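Local coordinates for protein 2',5'-phosphodiesterase 12 (Homo sapiens, PDB 4Z0V) that belongs to the endonuclease/exonuclease/phosphatase family and joins a magnesium-containing alpha/beta domain of that fold to a smaller, beta-rich N-terminal domain, at residues Y161-N164 / L165-K168; A186-D190 / S191-A195; I300-A303 / V304-H308. All coordinates share one frame; numbering follows the deposited sequence.

How the contacts relate
Starting from the N terminus, the chain reaches contact 1 midway along helix 159-172, passes through strand 177-184 to contact 2 on helix 185-198, and much later comes to contact 3 on helix 295-316. Each contact joins consecutive turns of a single helix, so none closes a long loop; they follow one another in series, without nesting or crossing. Contacts 1 and 2 touch, their centres about 11 Å apart, where their helices pack together by polar and apolar side chains. Contact 3 lies on the opposite side of the chain's centre, its centre about 33 Å from that of contact 1, on the helix that crosses over between strands 280-287 and 322-327.

Contact 1: residues Y161-N164 / L165-K168; sequences YRQN and LIQK
Tyr161 and Leu165, one helical turn apart, make the main apolar pair. CD1 of Leu165 sits over one face of the Tyr161 ring, 4.2 Å from the ring centroid and 22° off its normal, displaced toward the rim: a CH-pi contact. The second methyl, Leu165 CD2, comes in on the same side of the ring, 3.8 Å from Tyr161 CE1. With Tyr161 CG anti to the backbone N (chi1 -176°), the ring lies alongside the following turn and can receive both methyls.

A second group of contacts mixes alkyl and polar atoms. Gln163 bends at chi2 (-46°), and its amide OE1 comes 3.6 Å from Ile166 CD1. The same isoleucine runs close to the main chain, with CG1 3.3 Å from Arg162 O. One residue on, Gln167 does likewise, its CG 3.2 Å from Gln163 O.

The backbone supplies four regular i to i+4 bonds. The first, Leu165 N to Tyr161 O, is the longest at 3.3 Å; the one from Gln167 N to Gln163 O is the shortest at 2.8 Å. Ile166 N and Lys168 N bond in the same way to Arg162 O and Asn164 O.

The Arg162 side chain lies about 9 Å from a bound magnesium ion, and main-chain carbonyls of Ile133, Leu134, Leu157 and Pro427 grip its guanidinium and fix its orientation. Toward the loops, Tyr161 OH bonds Val424 O, Leu165 leans on Phe23, and Lys168 pairs with that phenylalanine in a cation-pi contact while bonding Gly22 O. Helix 159-172 packs against helix 185-198, which follows directly on strand 177-184: Gln163 NE2 bonds Ser191 OG, Gln167 NE2 bonds Ser191 O, and Ile166 rests on Leu192 of that second helix.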
loop_
_atom_site.group_PDB
_atom_site.type_symbol
_atom_site.label_atom_id
_atom_site.label_comp_id
_atom_site.label_asym_id
_atom_site.label_seq_id
_atom_site.Cartn_x
_atom_site.Cartn_y
_atom_site.Cartn_z
ATOM N N TYR A 161 3.584 15.031 7.969
ATOM C CA TYR A 161 2.154 15.132 8.231
ATOM C C TYR A 161 1.398 13.940 7.592
ATOM O O TYR A 161 0.621 13.231 8.264
ATOM C CB TYR A 161 1.604 16.471 7.689
ATOM C CG TYR A 161 0.139 16.674 8.010
ATOM C CD1 TYR A 161 -0.856 16.264 7.123
ATOM C CD2 TYR A 161 -0.256 17.276 9.201
ATOM C CE1 TYR A 161 -2.210 16.462 7.408
ATOM C CE2 TYR A 161 -1.606 17.506 9.485
ATOM C CZ TYR A 161 -2.578 17.117 8.575
ATOM O OH TYR A 161 -3.906 17.347 8.867
ATOM N N ARG A 162 1.577 13.761 6.274
ATOM C CA ARG A 162 0.899 12.679 5.536
ATOM C C ARG A 162 1.217 11.294 6.134
ATOM O O ARG A 162 0.324 10.454 6.199
ATOM C CB ARG A 162 1.275 12.722 4.061
ATOM C CG ARG A 162 0.688 13.959 3.394
ATOM C CD ARG A 162 0.564 13.855 1.875
ATOM N NE ARG A 162 1.855 13.592 1.260
ATOM C CZ ARG A 162 2.180 12.476 0.622
ATOM N NH1 ARG A 162 3.379 12.346 0.077
ATOM N NH2 ARG A 162 1.303 11.479 0.521
ATOM N N GLN A 163 2.466 11.055 6.553
ATOM C CA GLN A 163 2.823 9.753 7.140
ATOM C C GLN A 163 2.099 9.519 8.420
ATOM O O GLN A 163 1.681 8.385 8.666
ATOM C CB GLN A 163 4.331 9.577 7.355
ATOM C CG GLN A 163 5.081 9.367 6.055
ATOM C CD GLN A 163 4.442 8.375 5.113
ATOM O OE1 GLN A 163 4.138 8.698 3.958
ATOM N NE2 GLN A 163 4.237 7.147 5.564
ATOM N N ASN A 164 1.905 10.565 9.239
ATOM C CA ASN A 164 1.138 10.345 10.469
ATOM C C ASN A 164 -0.283 9.839 10.154
ATOM O O ASN A 164 -0.759 8.866 10.753
ATOM C CB ASN A 164 1.081 11.615 11.284
ATOM C CG ASN A 164 1.745 11.474 12.618
ATOM O OD1 ASN A 164 1.090 11.493 13.657
ATOM N ND2 ASN A 164 3.051 11.300 12.621
ATOM N N LEU A 165 -0.927 10.476 9.168
ATOM C CA LEU A 165 -2.271 10.080 8.768
ATOM C C LEU A 165 -2.285 8.697 8.163
ATOM O O LEU A 165 -3.173 7.918 8.487
ATOM C CB LEU A 165 -2.848 11.097 7.768
ATOM C CG LEU A 165 -3.611 12.277 8.364
ATOM C CD1 LEU A 165 -2.716 13.123 9.265
ATOM C CD2 LEU A 165 -4.160 13.155 7.246
ATOM N N ILE A 166 -1.293 8.374 7.323
ATOM C CA ILE A 166 -1.207 7.062 6.638
ATOM C C ILE A 166 -0.972 5.969 7.682
ATOM O O ILE A 166 -1.567 4.906 7.603
ATOM C CB ILE A 166 -0.104 7.078 5.541
ATOM C CG1 ILE A 166 -0.577 7.901 4.300
ATOM C CG2 ILE A 166 0.292 5.641 5.105
ATOM C CD1 ILE A 166 0.602 8.456 3.406
ATOM N N GLN A 167 -0.156 6.249 8.690
ATOM C CA GLN A 167 0.070 5.283 9.753
ATOM C C GLN A 167 -1.218 5.027 10.518
ATOM O O GLN A 167 -1.582 3.869 10.727
ATOM C CB GLN A 167 1.168 5.780 10.712
ATOM C CG GLN A 167 2.584 5.645 10.122
ATOM C CD GLN A 167 3.610 6.148 11.138
ATOM O OE1 GLN A 167 3.328 7.009 11.961
ATOM N NE2 GLN A 167 4.819 5.615 11.121
ATOM N N LYS A 168 -1.944 6.096 10.873
ATOM C CA LYS A 168 -3.207 5.939 11.592
ATOM C C LYS A 168 -4.228 5.185 10.712
ATOM O O LYS A 168 -4.895 4.270 11.169
ATOM C CB LYS A 168 -3.764 7.303 12.023
ATOM C CG LYS A 168 -5.045 7.122 12.872
ATOM C CD LYS A 168 -5.602 8.403 13.442
ATOM C CE LYS A 168 -6.830 8.112 14.301
ATOM N NZ LYS A 168 -7.308 9.387 14.924
#

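Contact 2: residues A186-D190 / S191-A195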
loop_
_atom_site.group_PDB
_atom_site.type_symbol
_atom_site.label_atom_id
_atom_site.label_comp_id
_atom_site.label_asym_id
_atom_site.label_seq_id
_atom_site.Cartn_x
_atom_site.Cartn_y
_atom_site.Cartn_z
ATOM N N ALA A 186 12.527 5.769 1.908
ATOM C CA ALA A 186 12.539 6.141 3.336
ATOM C C ALA A 186 11.171 5.962 3.985
ATOM O O ALA A 186 11.112 5.688 5.177
ATOM C CB ALA A 186 13.007 7.589 3.515
ATOM N N VAL A 187 10.084 6.062 3.201
ATOM C CA VAL A 187 8.732 5.856 3.765
ATOM C C VAL A 187 8.599 4.383 4.171
ATOM O O VAL A 187 8.099 4.095 5.265
ATOM C CB VAL A 187 7.642 6.313 2.771
ATOM C CG1 VAL A 187 6.246 5.821 3.200
ATOM C CG2 VAL A 187 7.676 7.844 2.656
ATOM N N PHE A 188 9.070 3.457 3.316
ATOM C CA PHE A 188 9.024 2.030 3.641
ATOM C C PHE A 188 9.789 1.748 4.925
ATOM O O PHE A 188 9.229 1.164 5.837
ATOM C CB PHE A 188 9.599 1.174 2.494
ATOM C CG PHE A 188 9.530 -0.307 2.788
ATOM C CD1 PHE A 188 8.327 -0.994 2.699
ATOM C CD2 PHE A 188 10.660 -1.005 3.195
ATOM C CE1 PHE A 188 8.254 -2.353 3.015
ATOM C CE2 PHE A 188 10.583 -2.364 3.522
ATOM C CZ PHE A 188 9.384 -3.030 3.427
ATOM N N SER A 189 11.061 2.176 5.012
ATOM C CA SER A 189 11.882 1.809 6.158
ATOM C C SER A 189 11.596 2.596 7.442
ATOM O O SER A 189 11.743 2.011 8.522
ATOM C CB SER A 189 13.365 1.936 5.793
ATOM O OG SER A 189 13.642 3.262 5.379
ATOM N N ASP A 190 11.210 3.884 7.352
ATOM C CA ASP A 190 11.055 4.744 8.544
ATOM C C ASP A 190 9.627 4.994 8.993
ATOM O O ASP A 190 9.438 5.428 10.132
ATOM C CB ASP A 190 11.715 6.122 8.323
ATOM C CG ASP A 190 13.132 6.076 7.770
ATOM O OD1 ASP A 190 13.770 5.009 7.858
ATOM O OD2 ASP A 190 13.577 7.093 7.217
ATOM N N SER A 191 8.625 4.755 8.123
ATOM C CA SER A 191 7.247 5.002 8.531
ATOM C C SER A 191 6.397 3.720 8.495
ATOM O O SER A 191 5.774 3.372 9.495
ATOM C CB SER A 191 6.623 6.061 7.631
ATOM O OG SER A 191 5.239 6.199 7.916
ATOM N N LEU A 192 6.330 3.062 7.341
ATOM C CA LEU A 192 5.459 1.884 7.207
ATOM C C LEU A 192 5.976 0.680 7.988
ATOM O O LEU A 192 5.210 0.084 8.737
ATOM C CB LEU A 192 5.272 1.525 5.728
ATOM C CG LEU A 192 4.770 2.678 4.876
ATOM C CD1 LEU A 192 4.842 2.308 3.415
ATOM C CD2 LEU A 192 3.308 3.067 5.262
ATOM N N VAL A 193 7.266 0.329 7.850
ATOM C CA VAL A 193 7.779 -0.837 8.569
ATOM C C VAL A 193 7.606 -0.647 10.102
ATOM O O VAL A 193 6.989 -1.509 10.697
ATOM C CB VAL A 193 9.214 -1.225 8.147
ATOM C CG1 VAL A 193 9.884 -2.116 9.192
ATOM C CG2 VAL A 193 9.190 -1.935 6.793
ATOM N N PRO A 194 7.996 0.472 10.744
ATOM C CA PRO A 194 7.782 0.581 12.208
ATOM C C PRO A 194 6.310 0.550 12.619
ATOM O O PRO A 194 5.979 -0.111 13.607
ATOM C CB PRO A 194 8.418 1.938 12.551
ATOM C CG PRO A 194 9.450 2.153 11.460
ATOM C CD PRO A 194 8.750 1.640 10.236
ATOM N N ALA A 195 5.419 1.231 11.876
ATOM C CA ALA A 195 4.012 1.228 12.255
ATOM C C ALA A 195 3.391 -0.145 12.060
ATOM O O ALA A 195 2.724 -0.681 12.954
ATOM C CB ALA A 195 3.243 2.260 11.432
#
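Val193 presses CG2 onto one face of the Phe188 ring, 3.7 Å from the centroid and 19° off the normal, a CH-pi contact shifted toward the rim nearest CZ. That methyl is wedged between the ring and the main chain, since Val193 CG2 is also 3.2 Å from Phe188 O. Val187 and Leu192 make the other five-residue pair, with Val187 CG1 3.8 Å from Leu192 CD1.

Both pairs are five residues apart, not four, and the backbone explains why. A wider pi-type turn at 188-190 lets Val187 O accept two bonds, a straight one from Leu192 N at 2.9 Å and a more bent one from Ser191 N at 3.0 Å. Val193 N then bonds Phe188 O, again in the i to i+5 register. Next comes Pro194, which has no N-H to give to the preceding turn; its CD lies 3.5 Å from Ser189 O, and the helix kinks here.

Farther out, Phe205 stacks on the Phe188 ring and Phe216 meets it at an angle, while Leu192 packs on Leu180 and Val183 of strand 177-184. On the outer flank Asp190 forms a salt bridge to Lys28.

The chemistry is that of a helix with an extra residue in one turn: in the wider turn one carbonyl, Val187 O, takes two N-H groups, and the shifted register sets a valine methyl against an aromatic face.

Contact 3: residues I300-A303 / V304-H308; sequences IQMA and VALAH
Met302 and Leu306 lie one turn apart on helix 295-316, the helical crossover of a beta-alpha-beta unit whose strands, 280-287 and 322-327, run parallel in one of the two large sheets of the endonuclease/exonuclease/phosphatase fold.

Val304 opens the second segment. Its N bonds Ile300 O at 3.0 Å, and its CG2, held beside the backbone N, drops back to 3.4 Å from that same Ile300 O.

Ala305 N bonds Gln301 O at 2.8 Å, and its CB reaches the carbonyl oxygens of both Gln301 and Met302. Val304 and Ala305 pack on Phe232 of helix 232-238, and Ala305 also touches Phe324 of strand 322-327. Gln301 itself looks elsewhere, its amide held by Ser264 OG and by the backbone N of Tyr289.

Leu306 carries the side-chain contact. Its N bonds Met302 O, and its CG stands 3.7 Å from Met302 SD, so the sulfur faces the branch point of the leucine with both methyls about equally distant. Met302 starts with CG anti to the backbone N (chi1 179°), then bends at chi2 (54°) and again at chi3 (52°), which leaves the sulfur lying against the next turn of its own helix. Both side chains also touch Phe324 of the sheet and Phe339 of helix 335-342.

Ala307 brings the chain to a partly exposed flank. Its N bonds Ala303 O at 3.1 Å, and Ala307 CB lies 3.5 Å from the same oxygen.

The same i to i+4 pattern carries on within the second segment, where His308 N closes the next turn on Val304 O at 2.8 Å.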
loop_
_atom_site.group_PDB
_atom_site.type_symbol
_atom_site.label_atom_id
_atom_site.label_comp_id
_atom_site.label_asym_id
_atom_site.label_seq_id
_atom_site.Cartn_x
_atom_site.Cartn_y
_atom_site.Cartn_z
ATOM N N ILE A 300 -0.889 -4.331 -22.750
ATOM C CA ILE A 300 0.260 -5.229 -22.930
ATOM C C ILE A 300 0.874 -5.521 -21.561
ATOM O O ILE A 300 1.193 -6.681 -21.280
ATOM C CB ILE A 300 1.277 -4.704 -23.970
ATOM C CG1 ILE A 300 0.645 -4.785 -25.400
ATOM C CG2 ILE A 300 2.593 -5.518 -23.934
ATOM C CD1 ILE A 300 1.167 -3.808 -26.298
ATOM N N GLN A 301 0.967 -4.504 -20.690
ATOM C CA GLN A 301 1.509 -4.745 -19.335
ATOM C C GLN A 301 0.639 -5.759 -18.563
ATOM O O GLN A 301 1.176 -6.692 -17.936
ATOM C CB GLN A 301 1.637 -3.436 -18.549
ATOM C CG GLN A 301 2.696 -2.521 -19.100
ATOM C CD GLN A 301 2.939 -1.280 -18.279
ATOM O OE1 GLN A 301 2.021 -0.719 -17.655
ATOM N NE2 GLN A 301 4.150 -0.726 -18.400
ATOM N N MET A 302 -0.692 -5.614 -18.662
ATOM C CA MET A 302 -1.633 -6.533 -18.014
ATOM C C MET A 302 -1.491 -7.957 -18.592
ATOM O O MET A 302 -1.517 -8.922 -17.827
ATOM C CB MET A 302 -3.083 -6.008 -18.142
ATOM C CG MET A 302 -4.158 -6.925 -17.519
ATOM S SD MET A 302 -3.875 -7.357 -15.772
ATOM C CE MET A 302 -3.659 -5.853 -15.089
ATOM N N ALA A 303 -1.303 -8.091 -19.912
ATOM C CA ALA A 303 -1.130 -9.411 -20.543
ATOM C C ALA A 303 0.149 -10.108 -20.005
ATOM O O ALA A 303 0.113 -11.309 -19.700
ATOM C CB ALA A 303 -1.051 -9.250 -22.056
ATOM N N VAL A 304 1.243 -9.334 -19.829
ATOM C CA VAL A 304 2.505 -9.855 -19.250
ATOM C C VAL A 304 2.225 -10.261 -17.795
ATOM O O VAL A 304 2.653 -11.343 -17.355
ATOM C CB VAL A 304 3.662 -8.822 -19.313
ATOM C CG1 VAL A 304 4.906 -9.316 -18.543
ATOM C CG2 VAL A 304 4.036 -8.468 -20.752
ATOM N N ALA A 305 1.575 -9.356 -17.039
ATOM C CA ALA A 305 1.298 -9.607 -15.610
ATOM C C ALA A 305 0.514 -10.885 -15.430
ATOM O O ALA A 305 0.882 -11.709 -14.600
ATOM C CB ALA A 305 0.532 -8.432 -14.983
ATOM N N LEU A 306 -0.573 -11.055 -16.189
ATOM C CA LEU A 306 -1.419 -12.242 -16.028
ATOM C C LEU A 306 -0.690 -13.527 -16.434
ATOM O O LEU A 306 -0.843 -14.530 -15.727
ATOM C CB LEU A 306 -2.753 -12.092 -16.778
ATOM C CG LEU A 306 -3.709 -11.001 -16.223
ATOM C CD1 LEU A 306 -5.008 -10.927 -17.072
ATOM C CD2 LEU A 306 -4.059 -11.234 -14.725
ATOM N N ALA A 307 0.144 -13.483 -17.489
ATOM C CA ALA A 307 0.943 -14.648 -17.914
ATOM C C ALA A 307 1.986 -14.976 -16.837
ATOM O O ALA A 307 2.233 -16.142 -16.563
ATOM C CB ALA A 307 1.625 -14.385 -19.254
ATOM N N HIS A 308 2.596 -13.946 -16.241
ATOM C CA HIS A 308 3.549 -14.153 -15.160
ATOM C C HIS A 308 2.853 -14.767 -13.929
ATOM O O HIS A 308 3.358 -15.719 -13.338
ATOM C CB HIS A 308 4.261 -12.834 -14.757
ATOM C CG HIS A 308 5.300 -13.073 -13.703
ATOM N ND1 HIS A 308 6.395 -13.902 -13.941
ATOM C CD2 HIS A 308 5.355 -12.636 -12.420
ATOM C CE1 HIS A 308 7.090 -13.920 -12.813
ATOM N NE2 HIS A 308 6.500 -13.185 -11.864
#